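Local coordinates for protein uronate isomerase (Caulobacter crescentus, PDB 2Q01) that catalyses the isomerisation of D-glucuronate to D-fructuronate and of D-galacturonate to D-tagaturonate in pentose and glucuronate interconversion, at residues T365-S368 with R369-P373; I458-T462 with Y463-K467; Y231-A234 with H235-R239. One frame throughout, in Å; residues are numbered along the deposited sequence.

In the fold
All three contacts are local, each formed along or at the start of one helix, and none touches another. Along the chain contact 3 comes first, in helix 228-244, then contact 1 at the start of helix 366-375 and contact 2 in helix 451-469. Contacts 1 and 2 are the nearer pair, their centres 22 Å apart and their nearest atoms about 14 Å; contact 3 lies 33 Å from contact 1 and 32 Å from contact 2, centre to centre. Both 1 and 2 contain a wider pi-type turn followed by a proline. The side chain of A372 is about 10 Å from a bound potassium ion and that of L465 about 11 Å from one; A375, Y378, L381 and N411 form a potassium site.

Contact 1: T365-S368 with R369-P373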
ATOM      1  N   THR B 365      -5.096  -0.469   1.399  1.00 31.55           N
ATOM      2  CA  THR B 365      -4.080  -1.082   2.253  1.00 36.61           C
ATOM      3  C   THR B 365      -4.627  -2.226   3.118  1.00 34.81           C
ATOM      4  O   THR B 365      -3.860  -3.041   3.635  1.00 43.45           O
ATOM      5  CB  THR B 365      -3.390  -0.020   3.115  1.00 36.45           C
ATOM      6  OG1 THR B 365      -4.327   0.541   4.041  1.00 42.93           O
ATOM      7  CG2 THR B 365      -2.854   1.095   2.223  1.00 43.99           C
ATOM      8  N   THR B 366      -5.951  -2.283   3.244  1.00 32.12           N
ATOM      9  CA  THR B 366      -6.628  -3.308   4.031  1.00 37.40           C
ATOM     10  C   THR B 366      -6.922  -4.581   3.240  1.00 41.95           C
ATOM     11  O   THR B 366      -7.395  -5.562   3.820  1.00 44.12           O
ATOM     12  CB  THR B 366      -7.964  -2.792   4.623  1.00 35.88           C
ATOM     13  OG1 THR B 366      -8.855  -2.434   3.561  1.00 52.11           O
ATOM     14  CG2 THR B 366      -7.741  -1.591   5.523  1.00 35.08           C
ATOM     15  N   TYR B 367      -6.651  -4.567   1.930  1.00 46.54           N
ATOM     16  CA  TYR B 367      -6.918  -5.723   1.059  1.00 42.86           C
ATOM     17  C   TYR B 367      -6.159  -6.961   1.502  1.00 35.73           C
ATOM     18  O   TYR B 367      -6.753  -7.968   1.878  1.00 35.54           O
ATOM     19  CB  TYR B 367      -6.561  -5.432  -0.406  1.00 35.99           C
ATOM     20  CG  TYR B 367      -7.534  -4.557  -1.148  1.00 37.36           C
ATOM     21  CD1 TYR B 367      -8.892  -4.545  -0.825  1.00 39.97           C
ATOM     22  CD2 TYR B 367      -7.100  -3.756  -2.205  1.00 41.14           C
ATOM     23  CE1 TYR B 367      -9.790  -3.739  -1.522  1.00 37.58           C
ATOM     24  CE2 TYR B 367      -7.983  -2.947  -2.903  1.00 20.53           C
ATOM     25  CZ  TYR B 367      -9.327  -2.937  -2.560  1.00 38.77           C
ATOM     26  OH  TYR B 367     -10.207  -2.129  -3.255  1.00 37.59           O
ATOM     27  N   SER B 368      -4.839  -6.869   1.460  1.00 38.66           N
ATOM     28  CA  SER B 368      -3.995  -8.000   1.780  1.00 43.15           C
ATOM     29  C   SER B 368      -3.876  -8.141   3.283  1.00 38.12           C
ATOM     30  O   SER B 368      -3.695  -9.247   3.789  1.00 50.92           O
ATOM     31  CB  SER B 368      -2.614  -7.818   1.160  1.00 44.06           C
ATOM     32  OG  SER B 368      -2.012  -6.628   1.639  1.00 58.65           O
ATOM     33  N   ARG B 369      -3.986  -7.019   3.992  1.00 40.37           N
ATOM     34  CA  ARG B 369      -3.753  -7.003   5.426  1.00 32.96           C
ATOM     35  C   ARG B 369      -4.929  -7.548   6.217  1.00 33.79           C
ATOM     36  O   ARG B 369      -4.758  -8.428   7.044  1.00 42.58           O
ATOM     37  CB  ARG B 369      -3.409  -5.600   5.919  1.00 29.76           C
ATOM     38  CG  ARG B 369      -2.616  -5.610   7.226  1.00 35.91           C
ATOM     39  CD  ARG B 369      -2.871  -4.380   8.082  1.00 30.42           C
ATOM     40  NE  ARG B 369      -2.598  -3.130   7.380  1.00 26.99           N
ATOM     41  CZ  ARG B 369      -3.492  -2.162   7.184  1.00 47.28           C
ATOM     42  NH1 ARG B 369      -4.727  -2.288   7.652  1.00 44.15           N
ATOM     43  NH2 ARG B 369      -3.148  -1.061   6.526  1.00 52.86           N
ATOM     44  N   GLU B 370      -6.119  -7.025   5.964  1.00 38.28           N
ATOM     45  CA  GLU B 370      -7.249  -7.290   6.842  1.00 36.18           C
ATOM     46  C   GLU B 370      -8.391  -8.018   6.156  1.00 36.27           C
ATOM     47  O   GLU B 370      -8.857  -9.033   6.659  1.00 43.46           O
ATOM     48  CB  GLU B 370      -7.754  -5.984   7.467  1.00 41.88           C
ATOM     49  CG  GLU B 370      -6.658  -5.153   8.132  1.00 49.76           C
ATOM     50  CD  GLU B 370      -7.187  -4.027   8.992  1.00 44.19           C
ATOM     51  OE1 GLU B 370      -8.411  -3.777   8.981  1.00 52.48           O
ATOM     52  OE2 GLU B 370      -6.369  -3.391   9.689  1.00 47.50           O
ATOM     53  N   LEU B 371      -8.827  -7.495   5.012  1.00 38.53           N
ATOM     54  CA  LEU B 371     -10.033  -7.965   4.327  1.00 32.71           C
ATOM     55  C   LEU B 371      -9.956  -9.392   3.805  1.00 37.08           C
ATOM     56  O   LEU B 371     -10.846 -10.195   4.082  1.00 40.64           O
ATOM     57  CB  LEU B 371     -10.410  -7.019   3.187  1.00 34.30           C
ATOM     58  CG  LEU B 371     -10.976  -5.634   3.515  1.00 38.49           C
ATOM     59  CD1 LEU B 371     -11.287  -4.912   2.214  1.00 40.97           C
ATOM     60  CD2 LEU B 371     -12.226  -5.733   4.368  1.00 41.78           C
ATOM     61  N   ALA B 372      -8.903  -9.707   3.053  1.00 30.00           N
ATOM     62  CA  ALA B 372      -8.728 -11.060   2.534  1.00 25.75           C
ATOM     63  C   ALA B 372      -8.495 -12.127   3.621  1.00 34.23           C
ATOM     64  O   ALA B 372      -9.130 -13.183   3.554  1.00 32.30           O
ATOM     65  CB  ALA B 372      -7.653 -11.118   1.433  1.00 31.46           C
ATOM     66  N   PRO B 373      -7.594 -11.868   4.610  1.00 33.12           N
ATOM     67  CA  PRO B 373      -7.505 -12.766   5.778  1.00 28.90           C
ATOM     68  C   PRO B 373      -8.821 -13.019   6.524  1.00 33.09           C
ATOM     69  O   PRO B 373      -9.069 -14.145   6.947  1.00 36.68           O
ATOM     70  CB  PRO B 373      -6.510 -12.049   6.686  1.00 20.03           C
ATOM     71  CG  PRO B 373      -5.606 -11.344   5.719  1.00 26.38           C
ATOM     72  CD  PRO B 373      -6.562 -10.809   4.696  1.00 31.59           C
TER
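T365 and R369 lie side by side and point the same way, and the guanidinium of R369 turns one face to the T365 carbonyl, whose O sits 3.5 Å above its plane. R369 NH2 reaches T365 OG1 in a weak bond of 3.2 Å, while the hydroxyl has its stronger partner in D363. With CG anti to the backbone N (chi1 -156°) and a bend at chi3, the R369 chain folds back over T365; NH1 pairs with E370 OE2 in a salt bridge at 2.8 Å, and NE with D363 of the second subunit. T366 and L371 slant across each other, T366 OG1 lying 3.7 Å from L371 CD1; that hydroxyl bonds to D363 O and T361. The same L371 CD1 approaches the edge of the Y367 ring at CD1, 3.9 Å away. In the backbone, T366 O accepts two amides, E370 N from above the carbonyl plane and L371 N almost straight (2.7 Å, N-H...O 176°). A372 N bonds to Y367 O, whereas P373 has no amide hydrogen to offer S368 O. This is a pi-type turn ahead of a proline kink, in the helix of a beta-alpha-beta unit between strands 357-359 and 381-383.

Contact 2: I458-T462 with Y463-K467; sequences IVDLT and YNLPK
The carboxylate of D460 and the amide of N464 stand nearly perpendicular, their planes 81° apart. N464 ND2 gives a hydrogen to D460 OD1 over 3.0 Å, meeting the oxygen on its anti side, a little out of the carboxylate plane, and D460 OD1 also lies out of the plane of the N464 amide. ND2 also lies 3.8 Å from V459 CG1. The Y463 ring has N464 OD1 at its edge, in plane; with CG anti to the backbone N (chi1 -170°) the ring swings away from the preceding turn to pack on P36 and I38. Its OH receives a bond from K467 NZ, which also forms a salt bridge with E166.

Among the apolar groups, L461 and L465 run alongside each other, CD1 of the first 3.9 Å from CD2 of the second, and L465 CD1 rests at the same distance from D460 CB. T462 OG1 bonds back to I458 O at 2.8 Å, from the opposite face of that carbonyl to T462 N, so two donors of one residue grip one oxygen.

L465 N bonds to D460 O (2.8 Å), a five-residue step, and P466, which lacks an amide hydrogen, brings CD to 3.5 Å from L461 O. The axes of the two short segments differ by 35° here. A widened turn ahead of a proline is a pi-bulge, in this case within a helix packed against helix 425-445.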
ATOM      1  N   ILE B 458     -13.909 -16.660 -15.446  1.00 34.90           N
ATOM      2  CA  ILE B 458     -14.366 -15.425 -16.076  1.00 32.04           C
ATOM      3  C   ILE B 458     -15.906 -15.343 -16.133  1.00 28.86           C
ATOM      4  O   ILE B 458     -16.480 -14.291 -15.855  1.00 37.70           O
ATOM      5  CB  ILE B 458     -13.666 -15.173 -17.452  1.00 28.89           C
ATOM      6  CG1 ILE B 458     -13.851 -13.728 -17.916  1.00 31.19           C
ATOM      7  CG2 ILE B 458     -14.132 -16.152 -18.522  1.00 29.77           C
ATOM      8  CD1 ILE B 458     -13.022 -12.735 -17.185  1.00 44.42           C
ATOM      9  N   VAL B 459     -16.555 -16.468 -16.427  1.00 32.57           N
ATOM     10  CA  VAL B 459     -18.014 -16.549 -16.508  1.00 34.56           C
ATOM     11  C   VAL B 459     -18.651 -16.476 -15.113  1.00 38.57           C
ATOM     12  O   VAL B 459     -19.699 -15.845 -14.938  1.00 48.57           O
ATOM     13  CB  VAL B 459     -18.467 -17.822 -17.279  1.00 34.93           C
ATOM     14  CG1 VAL B 459     -19.991 -17.870 -17.442  1.00 33.83           C
ATOM     15  CG2 VAL B 459     -17.816 -17.868 -18.648  1.00 30.83           C
ATOM     16  N   ASP B 460     -17.998 -17.097 -14.129  1.00 34.99           N
ATOM     17  CA  ASP B 460     -18.450 -17.061 -12.736  1.00 42.89           C
ATOM     18  C   ASP B 460     -18.395 -15.639 -12.197  1.00 45.82           C
ATOM     19  O   ASP B 460     -19.416 -15.096 -11.761  1.00 43.72           O
ATOM     20  CB  ASP B 460     -17.600 -17.985 -11.859  1.00 40.96           C
ATOM     21  CG  ASP B 460     -18.124 -19.411 -11.826  1.00 51.08           C
ATOM     22  OD1 ASP B 460     -19.287 -19.643 -12.221  1.00 58.68           O
ATOM     23  OD2 ASP B 460     -17.367 -20.306 -11.391  1.00 66.46           O
ATOM     24  N   LEU B 461     -17.207 -15.041 -12.277  1.00 40.30           N
ATOM     25  CA  LEU B 461     -16.954 -13.656 -11.863  1.00 39.29           C
ATOM     26  C   LEU B 461     -17.925 -12.641 -12.469  1.00 40.93           C
ATOM     27  O   LEU B 461     -18.354 -11.704 -11.791  1.00 42.86           O
ATOM     28  CB  LEU B 461     -15.513 -13.260 -12.214  1.00 39.68           C
ATOM     29  CG  LEU B 461     -14.369 -13.379 -11.193  1.00 43.98           C
ATOM     30  CD1 LEU B 461     -14.467 -14.587 -10.271  1.00 46.14           C
ATOM     31  CD2 LEU B 461     -13.011 -13.345 -11.897  1.00 41.94           C
ATOM     32  N   THR B 462     -18.278 -12.847 -13.736  1.00 32.64           N
ATOM     33  CA  THR B 462     -19.160 -11.940 -14.463  1.00 31.98           C
ATOM     34  C   THR B 462     -20.632 -12.134 -14.103  1.00 30.45           C
ATOM     35  O   THR B 462     -21.354 -11.158 -13.873  1.00 44.12           O
ATOM     36  CB  THR B 462     -18.959 -12.088 -15.995  1.00 33.75           C
ATOM     37  OG1 THR B 462     -17.598 -11.789 -16.323  1.00 29.87           O
ATOM     38  CG2 THR B 462     -19.865 -11.147 -16.777  1.00 32.64           C
ATOM     39  N   TYR B 463     -21.070 -13.387 -14.031  1.00 31.09           N
ATOM     40  CA  TYR B 463     -22.500 -13.677 -14.036  1.00 40.81           C
ATOM     41  C   TYR B 463     -22.981 -14.523 -12.851  1.00 37.95           C
ATOM     42  O   TYR B 463     -23.904 -14.118 -12.144  1.00 42.25           O
ATOM     43  CB  TYR B 463     -22.888 -14.323 -15.380  1.00 42.54           C
ATOM     44  CG  TYR B 463     -24.378 -14.458 -15.640  1.00 32.22           C
ATOM     45  CD1 TYR B 463     -25.095 -13.434 -16.254  1.00 29.64           C
ATOM     46  CD2 TYR B 463     -25.062 -15.630 -15.298  1.00 34.28           C
ATOM     47  CE1 TYR B 463     -26.464 -13.562 -16.497  1.00 37.11           C
ATOM     48  CE2 TYR B 463     -26.422 -15.766 -15.533  1.00 39.25           C
ATOM     49  CZ  TYR B 463     -27.115 -14.733 -16.130  1.00 44.30           C
ATOM     50  OH  TYR B 463     -28.458 -14.883 -16.360  1.00 51.28           O
ATOM     51  N   ASN B 464     -22.369 -15.687 -12.647  1.00 40.67           N
ATOM     52  CA  ASN B 464     -22.861 -16.665 -11.664  1.00 42.52           C
ATOM     53  C   ASN B 464     -22.614 -16.268 -10.215  1.00 37.72           C
ATOM     54  O   ASN B 464     -23.493 -16.423  -9.368  1.00 43.84           O
ATOM     55  CB  ASN B 464     -22.261 -18.046 -11.924  1.00 40.25           C
ATOM     56  CG  ASN B 464     -22.522 -18.538 -13.326  1.00 52.36           C
ATOM     57  OD1 ASN B 464     -23.673 -18.701 -13.735  1.00 61.16           O
ATOM     58  ND2 ASN B 464     -21.451 -18.784 -14.076  1.00 44.50           N
ATOM     59  N   LEU B 465     -21.411 -15.767  -9.943  1.00 39.29           N
ATOM     60  CA  LEU B 465     -21.021 -15.317  -8.602  1.00 41.32           C
ATOM     61  C   LEU B 465     -21.740 -14.062  -8.073  1.00 38.40           C
ATOM     62  O   LEU B 465     -22.100 -14.052  -6.898  1.00 48.93           O
ATOM     63  CB  LEU B 465     -19.493 -15.211  -8.460  1.00 43.96           C
ATOM     64  CG  LEU B 465     -18.706 -16.392  -7.860  1.00 56.76           C
ATOM     65  CD1 LEU B 465     -19.166 -17.780  -8.327  1.00 51.93           C
ATOM     66  CD2 LEU B 465     -17.216 -16.204  -8.114  1.00 57.59           C
ATOM     67  N   PRO B 466     -21.933 -13.002  -8.906  1.00 36.79           N
ATOM     68  CA  PRO B 466     -22.835 -11.914  -8.472  1.00 30.44           C
ATOM     69  C   PRO B 466     -24.279 -12.359  -8.175  1.00 35.45           C
ATOM     70  O   PRO B 466     -24.906 -11.840  -7.250  1.00 41.34           O
ATOM     71  CB  PRO B 466     -22.829 -10.952  -9.665  1.00 39.04           C
ATOM     72  CG  PRO B 466     -21.556 -11.222 -10.372  1.00 29.92           C
ATOM     73  CD  PRO B 466     -21.321 -12.690 -10.216  1.00 36.16           C
ATOM     74  N   LYS B 467     -24.790 -13.305  -8.956  1.00 36.04           N
ATOM     75  CA  LYS B 467     -26.118 -13.868  -8.746  1.00 35.12           C
ATOM     76  C   LYS B 467     -26.253 -14.653  -7.435  1.00 35.38           C
ATOM     77  O   LYS B 467     -27.187 -14.415  -6.677  1.00 36.73           O
ATOM     78  CB  LYS B 467     -26.505 -14.758  -9.918  1.00 39.96           C
ATOM     79  CG  LYS B 467     -27.288 -14.066 -10.999  1.00 30.56           C
ATOM     80  CD  LYS B 467     -27.742 -15.087 -12.020  1.00 46.66           C
ATOM     81  CE  LYS B 467     -28.981 -14.620 -12.732  1.00 49.22           C
ATOM     82  NZ  LYS B 467     -29.570 -15.686 -13.587  1.00 49.26           N
TER

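Contact 3: Y231-A234 with H235-R239; sequences YLEA and HRLRR
Aromatic contact comes first: the edge of the H235 imidazole points at the face of the Y231 ring in a T-shaped pair, centroids 4.7 Å apart and planes at 87°. H235 CD2 stands 3.5 Å above the phenol plane, displaced toward its rim. Y231 has CG anti to the backbone N (chi1 165°), which lays its ring beside the residue one turn on.

The same two side chains also share a hydrogen bond. H235 NE2 donates to Y231 OH over 3.1 Å, at 168° and within the imidazole plane. Second partners continue this polar chain, V202 O at the phenol oxygen and Y197 OH at H235 ND1, so both imidazole nitrogens are engaged and the ring's rotation is fixed.

Backbone bonds are those of a regular alpha helix, each amide reaching the carbonyl four residues back, as L237 N does to E233 O. Helix 228-244 is wedged between two others here: Y231, H235 and R239 face helix 281-302, and A234 and R238 face helix 210-221, while R236 and L237 are on the exposed side.

Charge pairing lies on the outer side. E233, bent at chi2, crosses R236 at about a right angle, and R236 NH1 meets E233 OE2 at 2.9 Å from above the carboxylate plane, forming a salt bridge. The R236 guanidinium has L232 O over one face.

In van der Waals contact, the L237 side chain lies against the E233 carboxylate, CG 3.7 Å from OE1.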
ATOM      1  N   TYR B 231     -38.947   1.079  17.199  1.00 40.21           N
ATOM      2  CA  TYR B 231     -38.011   1.596  16.199  1.00 33.02           C
ATOM      3  C   TYR B 231     -37.459   0.397  15.435  1.00 40.94           C
ATOM      4  O   TYR B 231     -37.294   0.435  14.211  1.00 48.16           O
ATOM      5  CB  TYR B 231     -36.889   2.385  16.882  1.00 30.99           C
ATOM      6  CG  TYR B 231     -35.674   2.684  16.024  1.00 23.88           C
ATOM      7  CD1 TYR B 231     -35.651   3.789  15.167  1.00 23.40           C
ATOM      8  CD2 TYR B 231     -34.532   1.882  16.098  1.00 27.74           C
ATOM      9  CE1 TYR B 231     -34.536   4.071  14.394  1.00 33.34           C
ATOM     10  CE2 TYR B 231     -33.413   2.153  15.322  1.00 26.96           C
ATOM     11  CZ  TYR B 231     -33.420   3.249  14.478  1.00 27.08           C
ATOM     12  OH  TYR B 231     -32.313   3.519  13.714  1.00 37.79           O
ATOM     13  N   LEU B 232     -37.187  -0.671  16.179  1.00 40.53           N
ATOM     14  CA  LEU B 232     -36.752  -1.934  15.610  1.00 40.11           C
ATOM     15  C   LEU B 232     -37.852  -2.613  14.799  1.00 44.02           C
ATOM     16  O   LEU B 232     -37.570  -3.191  13.746  1.00 50.09           O
ATOM     17  CB  LEU B 232     -36.235  -2.868  16.706  1.00 32.27           C
ATOM     18  CG  LEU B 232     -34.914  -2.492  17.376  1.00 32.23           C
ATOM     19  CD1 LEU B 232     -34.468  -3.616  18.286  1.00 37.85           C
ATOM     20  CD2 LEU B 232     -33.844  -2.179  16.337  1.00 37.58           C
ATOM     21  N   GLU B 233     -39.094  -2.535  15.281  1.00 41.43           N
ATOM     22  CA  GLU B 233     -40.252  -3.012  14.516  1.00 43.71           C
ATOM     23  C   GLU B 233     -40.464  -2.237  13.224  1.00 40.87           C
ATOM     24  O   GLU B 233     -40.866  -2.811  12.218  1.00 50.16           O
ATOM     25  CB  GLU B 233     -41.539  -2.980  15.342  1.00 40.21           C
ATOM     26  CG  GLU B 233     -41.995  -4.353  15.821  1.00 61.85           C
ATOM     27  CD  GLU B 233     -42.235  -5.333  14.679  1.00 67.35           C
ATOM     28  OE1 GLU B 233     -42.980  -4.984  13.738  1.00 75.75           O
ATOM     29  OE2 GLU B 233     -41.679  -6.453  14.728  1.00 63.90           O
ATOM     30  N   ALA B 234     -40.186  -0.937  13.267  1.00 40.86           N
ATOM     31  CA  ALA B 234     -40.280  -0.080  12.094  1.00 39.69           C
ATOM     32  C   ALA B 234     -39.242  -0.441  11.034  1.00 42.91           C
ATOM     33  O   ALA B 234     -39.505  -0.301   9.846  1.00 49.17           O
ATOM     34  CB  ALA B 234     -40.142   1.370  12.497  1.00 45.40           C
ATOM     35  N   HIS B 235     -38.072  -0.905  11.470  1.00 44.00           N
ATOM     36  CA  HIS B 235     -37.031  -1.374  10.557  1.00 32.64           C
ATOM     37  C   HIS B 235     -37.393  -2.707   9.916  1.00 40.78           C
ATOM     38  O   HIS B 235     -37.111  -2.924   8.739  1.00 35.01           O
ATOM     39  CB  HIS B 235     -35.702  -1.517  11.282  1.00 34.37           C
ATOM     40  CG  HIS B 235     -34.876  -0.271  11.298  1.00 29.67           C
ATOM     41  ND1 HIS B 235     -34.345   0.283  10.154  1.00 38.67           N
ATOM     42  CD2 HIS B 235     -34.451   0.503  12.323  1.00 38.14           C
ATOM     43  CE1 HIS B 235     -33.648   1.360  10.469  1.00 34.80           C
ATOM     44  NE2 HIS B 235     -33.694   1.514  11.779  1.00 47.04           N
ATOM     45  N   ARG B 236     -38.007  -3.593  10.699  1.00 36.19           N
ATOM     46  CA  ARG B 236     -38.436  -4.898  10.210  1.00 33.08           C
ATOM     47  C   ARG B 236     -39.542  -4.774   9.169  1.00 42.27           C
ATOM     48  O   ARG B 236     -39.489  -5.429   8.125  1.00 49.10           O
ATOM     49  CB  ARG B 236     -38.899  -5.785  11.359  1.00 25.71           C
ATOM     50  CG  ARG B 236     -37.779  -6.328  12.210  1.00 40.83           C
ATOM     51  CD  ARG B 236     -38.297  -7.349  13.219  1.00 48.45           C
ATOM     52  NE  ARG B 236     -37.474  -7.343  14.426  1.00 56.36           N
ATOM     53  CZ  ARG B 236     -37.803  -6.738  15.565  1.00 54.88           C
ATOM     54  NH1 ARG B 236     -38.962  -6.097  15.685  1.00 47.14           N
ATOM     55  NH2 ARG B 236     -36.971  -6.784  16.596  1.00 35.13           N
ATOM     56  N   LEU B 237     -40.525  -3.922   9.455  1.00 40.84           N
ATOM     57  CA  LEU B 237     -41.639  -3.675   8.544  1.00 40.25           C
ATOM     58  C   LEU B 237     -41.196  -3.008   7.242  1.00 45.93           C
ATOM     59  O   LEU B 237     -41.731  -3.310   6.175  1.00 53.30           O
ATOM     60  CB  LEU B 237     -42.728  -2.840   9.225  1.00 39.26           C
ATOM     61  CG  LEU B 237     -43.542  -3.463  10.366  1.00 39.73           C
ATOM     62  CD1 LEU B 237     -44.617  -2.491  10.813  1.00 50.70           C
ATOM     63  CD2 LEU B 237     -44.162  -4.811   9.992  1.00 45.59           C
ATOM     64  N   ARG B 238     -40.219  -2.109   7.332  1.00 44.52           N
ATOM     65  CA  ARG B 238     -39.699  -1.435   6.145  1.00 43.75           C
ATOM     66  C   ARG B 238     -38.822  -2.354   5.308  1.00 37.57           C
ATOM     67  O   ARG B 238     -38.892  -2.325   4.088  1.00 40.27           O
ATOM     68  CB  ARG B 238     -38.959  -0.140   6.504  1.00 42.15           C
ATOM     69  CG  ARG B 238     -39.886   0.999   6.929  1.00 34.31           C
ATOM     70  CD  ARG B 238     -41.005   1.206   5.939  1.00 27.81           C
ATOM     71  NE  ARG B 238     -40.562   1.921   4.750  1.00 49.04           N
ATOM     72  CZ  ARG B 238     -41.199   1.905   3.584  1.00 46.66           C
ATOM     73  NH1 ARG B 238     -40.723   2.601   2.561  1.00 32.38           N
ATOM     74  NH2 ARG B 238     -42.306   1.190   3.438  1.00 38.82           N
ATOM     75  N   ARG B 239     -38.022  -3.184   5.970  1.00 40.43           N
ATOM     76  CA  ARG B 239     -37.228  -4.193   5.286  1.00 36.52           C
ATOM     77  C   ARG B 239     -38.100  -5.174   4.513  1.00 44.40           C
ATOM     78  O   ARG B 239     -37.773  -5.524   3.379  1.00 53.90           O
ATOM     79  CB  ARG B 239     -36.332  -4.938   6.270  1.00 32.65           C
ATOM     80  CG  ARG B 239     -35.040  -4.208   6.565  1.00 32.85           C
ATOM     81  CD  ARG B 239     -34.393  -4.719   7.835  1.00 26.85           C
ATOM     82  NE  ARG B 239     -33.813  -6.045   7.657  1.00 32.32           N
ATOM     83  CZ  ARG B 239     -32.513  -6.277   7.491  1.00 41.41           C
ATOM     84  NH1 ARG B 239     -31.644  -5.276   7.480  1.00 40.62           N
ATOM     85  NH2 ARG B 239     -32.079  -7.517   7.340  1.00 53.82           N
TER